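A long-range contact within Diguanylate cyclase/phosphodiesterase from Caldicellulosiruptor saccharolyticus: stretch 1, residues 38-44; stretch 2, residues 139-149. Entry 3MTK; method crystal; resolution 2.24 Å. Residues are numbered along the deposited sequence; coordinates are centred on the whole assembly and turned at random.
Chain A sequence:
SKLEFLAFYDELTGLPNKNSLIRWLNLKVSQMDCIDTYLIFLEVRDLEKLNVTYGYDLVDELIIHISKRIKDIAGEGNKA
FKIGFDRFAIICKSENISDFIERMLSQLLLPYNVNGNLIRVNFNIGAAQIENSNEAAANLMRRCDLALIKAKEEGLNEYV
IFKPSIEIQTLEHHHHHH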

ATOM      1  N   TYR A  38      10.777  -5.961  -0.514  1.00 51.01           N
ATOM      2  CA  TYR A  38       9.609  -6.223   0.307  1.00 48.04           C
ATOM      3  C   TYR A  38       8.262  -5.906  -0.320  1.00 45.60           C
ATOM      4  O   TYR A  38       8.141  -5.032  -1.177  1.00 45.36           O
ATOM      5  CB  TYR A  38       9.704  -5.443   1.624  1.00 47.30           C
ATOM      6  CG  TYR A  38      10.918  -5.750   2.465  1.00 46.74           C
ATOM      7  CD1 TYR A  38      12.183  -5.290   2.098  1.00 46.14           C
ATOM      8  CD2 TYR A  38      10.803  -6.506   3.631  1.00 46.08           C
ATOM      9  CE1 TYR A  38      13.303  -5.579   2.871  1.00 45.87           C
ATOM     10  CE2 TYR A  38      11.917  -6.798   4.411  1.00 47.37           C
ATOM     11  CZ  TYR A  38      13.161  -6.332   4.024  1.00 47.58           C
ATOM     12  OH  TYR A  38      14.261  -6.619   4.795  1.00 50.48           O
ATOM     13  N   LEU A  39       7.249  -6.640   0.123  1.00 42.61           N
ATOM     14  CA  LEU A  39       5.881  -6.408  -0.308  1.00 39.46           C
ATOM     15  C   LEU A  39       5.313  -5.639   0.879  1.00 38.20           C
ATOM     16  O   LEU A  39       5.509  -6.044   2.030  1.00 40.05           O
ATOM     17  CB  LEU A  39       5.117  -7.721  -0.470  1.00 38.18           C
ATOM     18  CG  LEU A  39       3.641  -7.546  -0.849  1.00 39.31           C
ATOM     19  CD1 LEU A  39       3.534  -6.808  -2.169  1.00 37.87           C
ATOM     20  CD2 LEU A  39       2.964  -8.897  -0.940  1.00 38.08           C
ATOM     21  N   ILE A  40       4.636  -4.530   0.611  1.00 36.71           N
ATOM     22  CA  ILE A  40       4.056  -3.718   1.671  1.00 35.49           C
ATOM     23  C   ILE A  40       2.590  -3.436   1.397  1.00 34.31           C
ATOM     24  O   ILE A  40       2.209  -3.080   0.273  1.00 34.47           O
ATOM     25  CB  ILE A  40       4.799  -2.369   1.813  1.00 37.97           C
ATOM     26  CG1 ILE A  40       6.281  -2.623   2.065  1.00 38.80           C
ATOM     27  CG2 ILE A  40       4.235  -1.577   2.983  1.00 34.68           C
ATOM     28  CD1 ILE A  40       7.140  -1.414   1.826  1.00 42.94           C
ATOM     29  N   PHE A  41       1.779  -3.605   2.435  1.00 32.17           N
ATOM     30  CA  PHE A  41       0.344  -3.370   2.369  1.00 30.62           C
ATOM     31  C   PHE A  41      -0.011  -2.141   3.212  1.00 30.91           C
ATOM     32  O   PHE A  41       0.265  -2.101   4.412  1.00 30.06           O
ATOM     33  CB  PHE A  41      -0.408  -4.598   2.909  1.00 31.51           C
ATOM     34  CG  PHE A  41      -0.749  -5.633   1.863  1.00 28.78           C
ATOM     35  CD1 PHE A  41      -0.249  -5.544   0.568  1.00 30.24           C
ATOM     36  CD2 PHE A  41      -1.566  -6.711   2.186  1.00 31.17           C
ATOM     37  CE1 PHE A  41      -0.554  -6.520  -0.396  1.00 30.27           C
ATOM     38  CE2 PHE A  41      -1.882  -7.697   1.229  1.00 32.70           C
ATOM     39  CZ  PHE A  41      -1.371  -7.599  -0.066  1.00 30.27           C
ATOM     40  N   LEU A  42      -0.597  -1.128   2.585  1.00 30.94           N
ATOM     41  CA  LEU A  42      -0.993   0.065   3.325  1.00 31.62           C
ATOM     42  C   LEU A  42      -2.507   0.169   3.317  1.00 30.97           C
ATOM     43  O   LEU A  42      -3.149   0.109   2.255  1.00 31.97           O
ATOM     44  CB  LEU A  42      -0.436   1.354   2.711  1.00 33.07           C
ATOM     45  CG  LEU A  42       1.045   1.687   2.661  1.00 36.67           C
ATOM     46  CD1 LEU A  42       1.714   0.966   1.476  1.00 41.11           C
ATOM     47  CD2 LEU A  42       1.183   3.185   2.483  1.00 37.68           C
ATOM     48  N   GLU A  43      -3.082   0.352   4.494  1.00 30.88           N
ATOM     49  CA  GLU A  43      -4.526   0.476   4.588  1.00 31.34           C
ATOM     50  C   GLU A  43      -4.923   1.870   5.074  1.00 29.48           C
ATOM     51  O   GLU A  43      -4.396   2.372   6.067  1.00 29.84           O
ATOM     52  CB  GLU A  43      -5.087  -0.590   5.533  1.00 31.94           C
ATOM     53  CG  GLU A  43      -6.608  -0.576   5.618  1.00 39.38           C
ATOM     54  CD  GLU A  43      -7.169  -1.702   6.462  1.00 40.84           C
ATOM     55  OE1 GLU A  43      -6.528  -2.769   6.525  1.00 42.19           O
ATOM     56  OE2 GLU A  43      -8.256  -1.526   7.048  1.00 43.59           O
ATOM     57  N   VAL A  44      -5.846   2.498   4.361  1.00 30.77           N
ATOM     58  CA  VAL A  44      -6.336   3.822   4.744  1.00 30.92           C
ATOM     59  C   VAL A  44      -7.423   3.573   5.781  1.00 32.20           C
ATOM     60  O   VAL A  44      -8.445   2.955   5.479  1.00 33.47           O
ATOM     61  CB  VAL A  44      -6.946   4.561   3.544  1.00 29.93           C
ATOM     62  CG1 VAL A  44      -7.212   5.995   3.916  1.00 29.21           C
ATOM     63  CG2 VAL A  44      -6.009   4.485   2.350  1.00 32.38           C
ATOM     64  N   ASN A 139       0.553 -16.742  -1.127  1.00 52.72           N
ATOM     65  CA  ASN A 139       1.133 -16.894   0.211  1.00 53.72           C
ATOM     66  C   ASN A 139       1.814 -15.638   0.745  1.00 51.96           C
ATOM     67  O   ASN A 139       1.787 -15.374   1.941  1.00 51.52           O
ATOM     68  CB  ASN A 139       2.122 -18.058   0.224  1.00 56.11           C
ATOM     69  CG  ASN A 139       1.455 -19.389  -0.073  1.00 60.15           C
ATOM     70  OD1 ASN A 139       0.799 -19.549  -1.105  1.00 62.13           O
ATOM     71  ND2 ASN A 139       1.617 -20.350   0.831  1.00 61.66           N
ATOM     72  N   LEU A 140       2.435 -14.872  -0.146  1.00 51.96           N
ATOM     73  CA  LEU A 140       3.112 -13.634   0.233  1.00 50.96           C
ATOM     74  C   LEU A 140       2.077 -12.583   0.583  1.00 50.23           C
ATOM     75  O   LEU A 140       2.197 -11.874   1.586  1.00 48.62           O
ATOM     76  CB  LEU A 140       3.966 -13.117  -0.922  1.00 51.56           C
ATOM     77  CG  LEU A 140       5.362 -13.707  -1.110  1.00 52.39           C
ATOM     78  CD1 LEU A 140       5.797 -13.541  -2.564  1.00 52.36           C
ATOM     79  CD2 LEU A 140       6.337 -13.024  -0.160  1.00 52.13           C
HETATM   80  N   MSE A 141       1.072 -12.476  -0.274  1.00 48.83           N
HETATM   81  CA  MSE A 141       0.009 -11.520  -0.065  1.00 49.23           C
HETATM   82  C   MSE A 141      -0.726 -11.872   1.211  1.00 47.86           C
HETATM   83  O   MSE A 141      -1.192 -10.993   1.928  1.00 47.26           O
HETATM   84  CB  MSE A 141      -0.939 -11.529  -1.252  1.00 50.74           C
HETATM   85  CG  MSE A 141      -0.272 -11.030  -2.489  1.00 56.44           C
HETATM   86 SE   MSE A 141      -1.541 -10.726  -3.870  1.00 71.02          SE
HETATM   87  CE  MSE A 141      -2.604  -9.364  -2.985  1.00 66.61           C
ATOM     88  N   ARG A 142      -0.827 -13.164   1.493  1.00 46.77           N
ATOM     89  CA  ARG A 142      -1.477 -13.607   2.714  1.00 44.99           C
ATOM     90  C   ARG A 142      -0.613 -13.149   3.876  1.00 44.53           C
ATOM     91  O   ARG A 142      -1.106 -12.586   4.847  1.00 44.30           O
ATOM     92  CB  ARG A 142      -1.605 -15.125   2.726  1.00 42.55           C
ATOM     93  CG  ARG A 142      -2.630 -15.650   1.756  1.00 41.56           C
ATOM     94  CD  ARG A 142      -2.676 -17.164   1.765  1.00 41.65           C
ATOM     95  NE  ARG A 142      -3.905 -17.649   1.142  1.00 44.41           N
ATOM     96  CZ  ARG A 142      -4.159 -18.922   0.870  1.00 41.99           C
ATOM     97  NH1 ARG A 142      -3.265 -19.853   1.160  1.00 42.87           N
ATOM     98  NH2 ARG A 142      -5.312 -19.265   0.315  1.00 43.69           N
ATOM     99  N   ARG A 143       0.692 -13.363   3.763  1.00 45.31           N
ATOM    100  CA  ARG A 143       1.592 -12.964   4.830  1.00 47.41           C
ATOM    101  C   ARG A 143       1.532 -11.474   5.144  1.00 48.05           C
ATOM    102  O   ARG A 143       1.624 -11.076   6.305  1.00 48.09           O
ATOM    103  CB  ARG A 143       3.018 -13.341   4.490  1.00 48.63           C
ATOM    104  CG  ARG A 143       3.950 -13.156   5.663  1.00 52.45           C
ATOM    105  CD  ARG A 143       5.295 -13.707   5.316  1.00 56.95           C
ATOM    106  NE  ARG A 143       5.173 -15.066   4.814  1.00 60.40           N
ATOM    107  CZ  ARG A 143       6.123 -15.679   4.123  1.00 64.10           C
ATOM    108  NH1 ARG A 143       7.257 -15.041   3.857  1.00 67.04           N
ATOM    109  NH2 ARG A 143       5.941 -16.922   3.702  1.00 65.24           N
ATOM    110  N   CYS A 144       1.395 -10.652   4.110  1.00 48.06           N
ATOM    111  CA  CYS A 144       1.318  -9.214   4.301  1.00 46.90           C
ATOM    112  C   CYS A 144       0.031  -8.886   5.005  1.00 46.52           C
ATOM    113  O   CYS A 144      -0.018  -8.043   5.899  1.00 46.95           O
ATOM    114  CB  CYS A 144       1.341  -8.490   2.966  1.00 47.03           C
ATOM    115  SG  CYS A 144       2.882  -7.666   2.678  1.00 50.49           S
ATOM    116  N   ASP A 145      -1.019  -9.571   4.584  1.00 44.87           N
ATOM    117  CA  ASP A 145      -2.329  -9.371   5.147  1.00 42.99           C
ATOM    118  C   ASP A 145      -2.293  -9.590   6.655  1.00 41.78           C
ATOM    119  O   ASP A 145      -2.866  -8.802   7.408  1.00 39.85           O
ATOM    120  CB  ASP A 145      -3.322 -10.328   4.491  1.00 42.94           C
ATOM    121  CG  ASP A 145      -4.751 -10.024   4.866  1.00 44.97           C
ATOM    122  OD1 ASP A 145      -5.229  -8.927   4.509  1.00 45.83           O
ATOM    123  OD2 ASP A 145      -5.396 -10.873   5.519  1.00 45.90           O
ATOM    124  N   LEU A 146      -1.607 -10.646   7.090  1.00 40.29           N
ATOM    125  CA  LEU A 146      -1.518 -10.965   8.521  1.00 40.01           C
ATOM    126  C   LEU A 146      -0.827  -9.839   9.283  1.00 38.48           C
ATOM    127  O   LEU A 146      -1.268  -9.433  10.356  1.00 36.30           O
ATOM    128  CB  LEU A 146      -0.750 -12.272   8.738  1.00 39.26           C
ATOM    129  CG  LEU A 146      -1.343 -13.353   9.654  1.00 41.16           C
ATOM    130  CD1 LEU A 146      -0.312 -14.482   9.810  1.00 39.29           C
ATOM    131  CD2 LEU A 146      -1.705 -12.782  11.023  1.00 40.63           C
ATOM    132  N   ALA A 147       0.263  -9.343   8.715  1.00 38.09           N
ATOM    133  CA  ALA A 147       1.025  -8.259   9.318  1.00 39.71           C
ATOM    134  C   ALA A 147       0.139  -7.023   9.491  1.00 40.04           C
ATOM    135  O   ALA A 147       0.196  -6.333  10.511  1.00 39.89           O
ATOM    136  CB  ALA A 147       2.224  -7.925   8.438  1.00 37.43           C
ATOM    137  N   LEU A 148      -0.682  -6.748   8.486  1.00 40.87           N
ATOM    138  CA  LEU A 148      -1.571  -5.597   8.531  1.00 41.02           C
ATOM    139  C   LEU A 148      -2.557  -5.772   9.689  1.00 41.60           C
ATOM    140  O   LEU A 148      -2.821  -4.838  10.447  1.00 39.91           O
ATOM    141  CB  LEU A 148      -2.296  -5.476   7.194  1.00 37.28           C
ATOM    142  CG  LEU A 148      -3.086  -4.207   6.938  1.00 35.66           C
ATOM    143  CD1 LEU A 148      -2.251  -2.968   7.286  1.00 32.48           C
ATOM    144  CD2 LEU A 148      -3.507  -4.208   5.467  1.00 35.79           C
ATOM    145  N   ILE A 149      -3.077  -6.985   9.832  1.00 42.48           N
ATOM    146  CA  ILE A 149      -4.002  -7.289  10.912  1.00 43.45           C
ATOM    147  C   ILE A 149      -3.293  -7.049  12.254  1.00 43.94           C
ATOM    148  O   ILE A 149      -3.815  -6.369  13.136  1.00 43.74           O
ATOM    149  CB  ILE A 149      -4.479  -8.761  10.822  1.00 42.56           C
ATOM    150  CG1 ILE A 149      -5.231  -8.977   9.503  1.00 42.03           C
ATOM    151  CG2 ILE A 149      -5.372  -9.104  12.008  1.00 39.70           C
ATOM    152  CD1 ILE A 149      -5.632 -10.416   9.222  1.00 40.77           C
TER

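The contact between residues 38-44 and 139-149 is a helix packed on a β-strand through apolar side chains, held by apolar packing, with no hydrogen bond passing between the two elements. It illustrates a general principle of α/β architecture: a strand and a helix whose own backbone is hydrogen-bonded internally can be brought together, although at least 100 residues apart in sequence, mainly by side chains, with some backbone carbonyls in contact.

The axes approach to 8.1 Å, and their N-to-C directions differ by 46°, so the helix runs obliquely over the strand. The CA atoms come nearest at Phe41 and Cys144, 6.2 Å apart. At this point the helix presents the short side chain of Cys144. Within the helix, successive i to i+4 hydrogen bonds, such as that from Cys144 N to Leu140 O at 2.9 Å, occupy the main-chain groups and leave most of the packing to the side chains.

Alternation along the strand determines which residues take part. The CA-to-CB bonds of Leu39, Phe41 and Glu43 point toward the helix, while those of Ile40 and Leu42 point away. The helix answers with its own periodicity: Cys144 and Leu148, one turn apart, point toward the strand, and Leu140 and Met141, a turn earlier, have sideways CA-to-CB bonds yet still make contact.

Phe41 is the centrepiece, with the largest area covered by the opposing stretch. Cys144 CB lies over one face of the Phe41 ring, 3.7 Å from its centroid and 19° off the normal, a CH-pi arrangement in which a weakly polarised CH group meets the aromatic electrons. Cys144 SG stands over the same face, 4.5 Å from the centroid of the Phe41 ring, adding a sulfur-aromatic contact. Farther out on the ring, Phe41 CZ packs 3.6 Å from the CE methyl of Met141, a selenomethionine in this crystal, while Phe41 CE2 comes within 3.4 Å of Met141 O, a carbonyl already engaged by Asp145 N in the helix.

Leu39 fills the space beside this centre. Its CG sits 3.6 Å from Cys144 SG, so the sulfur is shared between an aliphatic and an aromatic neighbour; the same sulfur, Cys144 SG, also lies 3.2 Å from Leu39 O. The CD2 methyl of Leu39 packs against the earlier turn, 4.2 Å from Met141 CG and 4.3 Å from Leu140 CB, where dispersion and the exclusion of water are the natural sources of attraction.

At the other end, Leu148 extends the apolar surface by a turn, its CD2 lying 4.0 Å from Phe41 CB. Leu148 CD2 also lies 3.5 Å from a polar neighbour, Glu43 OE1. The contact is one of packing, and both carboxylate oxygens of Glu43 find hydrogen-bonding partners elsewhere in the structure. In all, 442 Å² is buried between the stretches, a modest area concentrated on a few side chains.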